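Local atomic coordinates of ABC transporter substrate-binding protein (Streptococcus pneumoniae, PDB entry 4OHN), a protein that binds histidine and probably hands this or a related amino acid to the membrane components of an ABC uptake transporter. Residues S7-S12 with E215-V220; V29-A34 with D179-N184. One frame throughout, in Å; residues are numbered along the deposited sequence.

Interaction 1 of 2, residues S7-S12 with E215-V220; sequences SGDNWS and EDTTLV
Two helix starts lie side by side where D9 and N10, just ahead of helix 11-17, meet D216 and T218 at the beginning of helix 217-232. Each start offers a carboxylate to the other. In one of its two modelled conformers, the D9 side chain crosses T218 at about a right angle. Its OD1 receives the N-H of T218 N on the syn lone pair over 2.9 Å, with an angle of 167°, while its OD2 takes the hydroxyl of T218 OG1 at 2.8 Å. In return, N10 N donates to D216 OD1 at 2.9 Å, meeting it 28° out of the carboxylate plane. D216 is the centre of an inverse gamma turn, and its OD2 is hydrogen-bonded to the hydroxyl of Y14. A water donates to D216 OD1 and accepts from L219 N; its very short approach to D9 OD1 is doubtful. Beside the polar pairs, W11 CB packs on T218 CG2 at 3.5 Å, and L219 CD1 lies at the indole edge, 3.9 Å from W11 CZ3. The arrangement joins the N-terminal helix to one of the C-terminal helices of a family 3 solute-binding fold.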
loop_
_atom_site.group_PDB
_atom_site.type_symbol
_atom_site.label_atom_id
_atom_site.label_comp_id
_atom_site.label_asym_id
_atom_site.label_seq_id
_atom_site.Cartn_x
_atom_site.Cartn_y
_atom_site.Cartn_z
ATOM N N SER A 7 1.456 -28.259 -8.540
ATOM C CA SER A 7 0.874 -28.467 -7.213
ATOM C C SER A 7 0.443 -27.175 -6.503
ATOM O O SER A 7 -0.590 -27.146 -5.830
ATOM C CB SER A 7 1.856 -29.246 -6.332
ATOM O OG SER A 7 3.110 -28.589 -6.260
ATOM N N GLY A 8 1.234 -26.117 -6.659
ATOM C CA GLY A 8 0.976 -24.851 -5.999
ATOM C C GLY A 8 0.091 -23.901 -6.789
ATOM O O GLY A 8 -0.162 -22.778 -6.353
ATOM N N ASP A 9 -0.432 -24.352 -7.933
ATOM C CA ASP A 9 -1.361 -23.573 -8.775
ATOM C C ASP A 9 -2.809 -23.864 -8.338
ATOM O O ASP A 9 -3.476 -24.728 -8.928
ATOM C CB ASP A 9 -1.122 -23.934 -10.258
ATOM C CG ASP A 9 -1.680 -22.892 -11.261
ATOM O OD1 ASP A 9 -1.943 -21.736 -10.895
ATOM O OD2 ASP A 9 -1.822 -23.222 -12.457
ATOM N N ASN A 10 -3.285 -23.133 -7.322
ATOM C CA ASN A 10 -4.473 -23.466 -6.547
ATOM C C ASN A 10 -5.766 -22.871 -7.046
ATOM O O ASN A 10 -6.773 -22.909 -6.339
ATOM C CB ASN A 10 -4.287 -23.010 -5.094
ATOM C CG ASN A 10 -3.187 -23.752 -4.375
ATOM O OD1 ASN A 10 -2.786 -24.838 -4.779
ATOM N ND2 ASN A 10 -2.701 -23.168 -3.283
ATOM N N TRP A 11 -5.756 -22.323 -8.258
ATOM C CA TRP A 11 -6.962 -21.725 -8.813
ATOM C C TRP A 11 -8.193 -22.619 -8.662
ATOM O O TRP A 11 -9.250 -22.155 -8.250
ATOM C CB TRP A 11 -6.782 -21.321 -10.297
ATOM C CG TRP A 11 -8.079 -20.832 -10.838
ATOM C CD1 TRP A 11 -8.929 -21.501 -11.670
ATOM C CD2 TRP A 11 -8.724 -19.594 -10.522
ATOM N NE1 TRP A 11 -10.054 -20.758 -11.892
ATOM C CE2 TRP A 11 -9.958 -19.581 -11.197
ATOM C CE3 TRP A 11 -8.373 -18.494 -9.736
ATOM C CZ2 TRP A 11 -10.838 -18.505 -11.109
ATOM C CZ3 TRP A 11 -9.247 -17.442 -9.643
ATOM C CH2 TRP A 11 -10.467 -17.450 -10.332
ATOM N N SER A 12 -8.054 -23.891 -8.988
ATOM C CA SER A 12 -9.209 -24.779 -8.962
ATOM C C SER A 12 -9.806 -24.879 -7.558
ATOM O O SER A 12 -11.018 -25.028 -7.415
ATOM C CB SER A 12 -8.885 -26.174 -9.519
ATOM O OG SER A 12 -7.987 -26.875 -8.683
ATOM N N GLU A 215 3.828 -19.736 -7.477
ATOM C CA GLU A 215 3.235 -20.868 -8.153
ATOM C C GLU A 215 1.774 -20.665 -8.554
ATOM O O GLU A 215 1.236 -21.441 -9.352
ATOM C CB GLU A 215 3.340 -22.104 -7.254
ATOM C CG GLU A 215 4.785 -22.466 -6.800
ATOM C CD GLU A 215 5.465 -21.459 -5.814
ATOM O OE1 GLU A 215 4.811 -20.795 -4.949
ATOM O OE2 GLU A 215 6.707 -21.347 -5.908
ATOM N N ASP A 216 1.126 -19.645 -7.994
ATOM C CA ASP A 216 -0.288 -19.375 -8.257
ATOM C C ASP A 216 -0.493 -18.585 -9.576
ATOM O O ASP A 216 -1.088 -17.483 -9.605
ATOM C CB ASP A 216 -0.902 -18.665 -7.047
ATOM C CG ASP A 216 -1.929 -19.511 -6.297
ATOM O OD1 ASP A 216 -2.595 -20.376 -6.900
ATOM O OD2 ASP A 216 -2.127 -19.270 -5.079
ATOM N N THR A 217 -0.022 -19.174 -10.675
ATOM C CA THR A 217 0.038 -18.467 -11.948
ATOM C C THR A 217 -1.338 -18.259 -12.570
ATOM O O THR A 217 -1.606 -17.222 -13.188
ATOM C CB THR A 217 0.964 -19.188 -12.943
ATOM O OG1 THR A 217 0.536 -20.546 -13.078
ATOM C CG2 THR A 217 2.390 -19.182 -12.449
ATOM N N THR A 218 -2.226 -19.220 -12.407
ATOM C CA THR A 218 -3.553 -19.091 -12.980
ATOM C C THR A 218 -4.334 -17.977 -12.274
ATOM O O THR A 218 -4.994 -17.168 -12.913
ATOM C CB THR A 218 -4.310 -20.404 -12.888
ATOM O OG1 THR A 218 -3.605 -21.391 -13.635
ATOM C CG2 THR A 218 -5.690 -20.273 -13.475
ATOM N N LEU A 219 -4.257 -17.937 -10.953
ATOM C CA LEU A 219 -4.863 -16.877 -10.153
ATOM C C LEU A 219 -4.458 -15.485 -10.647
ATOM O O LEU A 219 -5.304 -14.606 -10.800
ATOM C CB LEU A 219 -4.473 -17.098 -8.687
ATOM C CG LEU A 219 -4.849 -16.001 -7.707
ATOM C CD1 LEU A 219 -6.359 -15.765 -7.684
ATOM C CD2 LEU A 219 -4.329 -16.357 -6.337
ATOM N N VAL A 220 -3.176 -15.287 -10.941
ATOM C CA VAL A 220 -2.704 -13.996 -11.426
ATOM C C VAL A 220 -3.357 -13.640 -12.769
ATOM O O VAL A 220 -3.805 -12.501 -12.972
ATOM C CB VAL A 220 -1.173 -13.978 -11.504
ATOM C CG1 VAL A 220 -0.680 -12.774 -12.323
ATOM C CG2 VAL A 220 -0.588 -13.948 -10.097
HETATM O O HOH W 1 -3.440 -20.278 -9.458
#

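Interaction 2 of 2, residues V29-A34 with D179-N184; sequences VPMGFA and DRVYAN. With HIS (histidine), chain B.
V29 and Y182 bring their backbones together with CA atoms 5.4 Å apart, where the turn leading into strand 32-34 meets the first turn of helix 180-189. The contact probably spans the cleft between the two lobes of the family 3 solute-binding fold. A cis peptide bond links V29 to P30, and the V29 carbonyl is directed at the helix: V29 O lies 3.3 Å from Y182 CA in a C-H...O contact with an angle of 138° at the hydrogen. This oxygen is buried without a conventional hydrogen-bond partner.

The side chains meet chiefly as a CH-pi contact. With V29 CG1 anti to the carbonyl carbon (chi1 -62°), CG2 falls between the backbone N and the carbonyl carbon and sits over the centre of the Y182 ring, 3.6 Å from its centroid and only 4° off the normal. The other methyl, V29 CG1, covers one face of the F33 ring, toward its rim. N162 OD1 hydrogen-bonds the Y182 hydroxyl, and the rings of F28 and F161 pack against the tyrosine. Next to this pair, P30 CD rests 3.6 Å from V181 O. Immediately before the helix, D179 faces the ligand pocket, where the amine N of the bound histidine donates to D179 OD2 over 2.7 Å.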
loop_
_atom_site.group_PDB
_atom_site.type_symbol
_atom_site.label_atom_id
_atom_site.label_comp_id
_atom_site.label_asym_id
_atom_site.label_seq_id
_atom_site.Cartn_x
_atom_site.Cartn_y
_atom_site.Cartn_z
ATOM N N VAL A 29 -5.222 3.423 4.630
ATOM C CA VAL A 29 -6.176 4.217 3.873
ATOM C C VAL A 29 -5.537 4.721 2.589
ATOM O O VAL A 29 -4.329 4.922 2.523
ATOM C CB VAL A 29 -6.679 5.448 4.662
ATOM C CG1 VAL A 29 -7.420 5.045 5.914
ATOM C CG2 VAL A 29 -5.525 6.408 5.035
ATOM N N PRO A 30 -6.334 4.941 1.539
ATOM C CA PRO A 30 -7.741 4.586 1.392
ATOM C C PRO A 30 -7.902 3.209 0.753
ATOM O O PRO A 30 -8.944 2.945 0.153
ATOM C CB PRO A 30 -8.230 5.652 0.419
ATOM C CG PRO A 30 -7.084 5.811 -0.512
ATOM C CD PRO A 30 -5.821 5.588 0.319
ATOM N N MET A 31 -6.900 2.342 0.870
ATOM C CA MET A 31 -6.901 1.094 0.103
ATOM C C MET A 31 -7.692 -0.003 0.793
ATOM O O MET A 31 -8.506 -0.687 0.160
ATOM C CB MET A 31 -5.458 0.647 -0.149
ATOM C CG MET A 31 -4.547 1.734 -0.774
ATOM S SD MET A 31 -5.236 2.540 -2.255
ATOM C CE MET A 31 -5.077 1.204 -3.448
ATOM N N GLY A 32 -7.469 -0.213 2.073
ATOM C CA GLY A 32 -8.207 -1.210 2.819
ATOM C C GLY A 32 -7.992 -0.953 4.286
ATOM O O GLY A 32 -6.855 -0.988 4.750
ATOM N N PHE A 33 -9.068 -0.652 4.993
ATOM C CA PHE A 33 -8.933 -0.155 6.363
ATOM C C PHE A 33 -10.193 -0.377 7.172
ATOM O O PHE A 33 -11.306 -0.477 6.616
ATOM C CB PHE A 33 -8.554 1.337 6.357
ATOM C CG PHE A 33 -9.599 2.236 5.747
ATOM C CD1 PHE A 33 -10.549 2.867 6.534
ATOM C CD2 PHE A 33 -9.644 2.468 4.378
ATOM C CE1 PHE A 33 -11.495 3.703 5.970
ATOM C CE2 PHE A 33 -10.590 3.295 3.812
ATOM C CZ PHE A 33 -11.519 3.913 4.606
ATOM N N ALA A 34 -10.032 -0.473 8.484
ATOM C CA ALA A 34 -11.134 -0.576 9.419
ATOM C C ALA A 34 -11.781 0.781 9.571
ATOM O O ALA A 34 -11.121 1.786 9.912
ATOM C CB ALA A 34 -10.641 -1.066 10.762
ATOM N N ASP A 179 3.544 6.636 1.778
ATOM C CA ASP A 179 2.859 6.656 0.502
ATOM C C ASP A 179 2.007 7.904 0.328
ATOM O O ASP A 179 1.236 8.267 1.211
ATOM C CB ASP A 179 1.960 5.414 0.377
ATOM C CG ASP A 179 2.716 4.146 0.589
ATOM O OD1 ASP A 179 3.151 3.902 1.718
ATOM O OD2 ASP A 179 2.869 3.394 -0.389
ATOM N N ARG A 180 2.098 8.541 -0.838
ATOM C CA ARG A 180 1.313 9.733 -1.121
ATOM C C ARG A 180 -0.181 9.453 -1.050
ATOM O O ARG A 180 -0.937 10.266 -0.553
ATOM C CB ARG A 180 1.704 10.328 -2.472
ATOM C CG ARG A 180 1.189 11.758 -2.704
ATOM C CD ARG A 180 1.863 12.368 -3.944
ATOM N NE ARG A 180 1.926 13.824 -3.915
ATOM C CZ ARG A 180 2.724 14.547 -4.696
ATOM N NH1 ARG A 180 3.535 13.948 -5.552
ATOM N NH2 ARG A 180 2.718 15.869 -4.616
ATOM N N VAL A 181 -0.641 8.300 -1.538
ATOM C CA VAL A 181 -2.083 8.046 -1.509
ATOM C C VAL A 181 -2.598 8.020 -0.087
ATOM O O VAL A 181 -3.685 8.491 0.199
ATOM C CB VAL A 181 -2.523 6.735 -2.208
ATOM C CG1 VAL A 181 -2.145 6.759 -3.681
ATOM C CG2 VAL A 181 -1.975 5.491 -1.486
ATOM N N TYR A 182 -1.808 7.465 0.818
ATOM C CA TYR A 182 -2.226 7.452 2.211
ATOM C C TYR A 182 -2.233 8.865 2.783
ATOM O O TYR A 182 -3.218 9.302 3.372
ATOM C CB TYR A 182 -1.308 6.520 3.007
ATOM C CG TYR A 182 -1.650 6.345 4.472
ATOM C CD1 TYR A 182 -1.939 5.110 5.007
ATOM C CD2 TYR A 182 -1.686 7.414 5.332
ATOM C CE1 TYR A 182 -2.249 4.976 6.362
ATOM C CE2 TYR A 182 -1.993 7.279 6.621
ATOM C CZ TYR A 182 -2.277 6.085 7.138
ATOM O OH TYR A 182 -2.581 6.024 8.503
ATOM N N ALA A 183 -1.121 9.578 2.624
ATOM C CA ALA A 183 -1.012 10.908 3.202
ATOM C C ALA A 183 -2.140 11.804 2.740
ATOM O O ALA A 183 -2.774 12.478 3.575
ATOM C CB ALA A 183 0.342 11.522 2.850
ATOM N N ASN A 184 -2.419 11.824 1.440
ATOM C CA ASN A 184 -3.470 12.702 0.893
ATOM C C ASN A 184 -4.826 12.373 1.515
ATOM O O ASN A 184 -5.556 13.262 1.960
ATOM C CB ASN A 184 -3.588 12.543 -0.627
ATOM C CG ASN A 184 -2.456 13.205 -1.405
ATOM O OD1 ASN A 184 -1.736 14.049 -0.890
ATOM N ND2 ASN A 184 -2.330 12.835 -2.683
HETATM N N HIS B . 3.011 0.704 -0.381
HETATM C CA HIS B . 3.784 0.291 0.816
HETATM C C HIS B . 4.150 -1.174 0.741
HETATM O O HIS B . 3.745 -1.856 -0.228
HETATM C CB HIS B . 3.077 0.672 2.138
HETATM C CG HIS B . 1.928 -0.189 2.574
HETATM N ND1 HIS B . 1.707 -0.459 3.915
HETATM C CD2 HIS B . 0.891 -0.755 1.907
HETATM C CE1 HIS B . 0.608 -1.175 4.043
HETATM N NE2 HIS B . 0.088 -1.364 2.841
HETATM O OXT HIS B . 4.863 -1.632 1.659
#

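Interaction 2 is nested inside the loop closed by interaction 1: the chain passes through 7-12, 29-34, 179-184 and 215-220 in that order. Their centres are 29 Å apart and their nearest atoms about 17 Å apart, and they do not touch. Interaction 1 lies 23 Å from the chain centre and joins helices 11-17 and 217-232, probably within one lobe. Interaction 2 is buried, 7 Å from the chain centre, and probably bridges both lobes beside the histidine. Strand 206-212 links the two along the chain: its F208, a pocket residue, touches M31 and V181, and the chain then runs on to 215-220. Interaction 1 thus ties down the N-terminal segment, while interaction 2 is consistent with a closed, ligand-bound arrangement of the lobes.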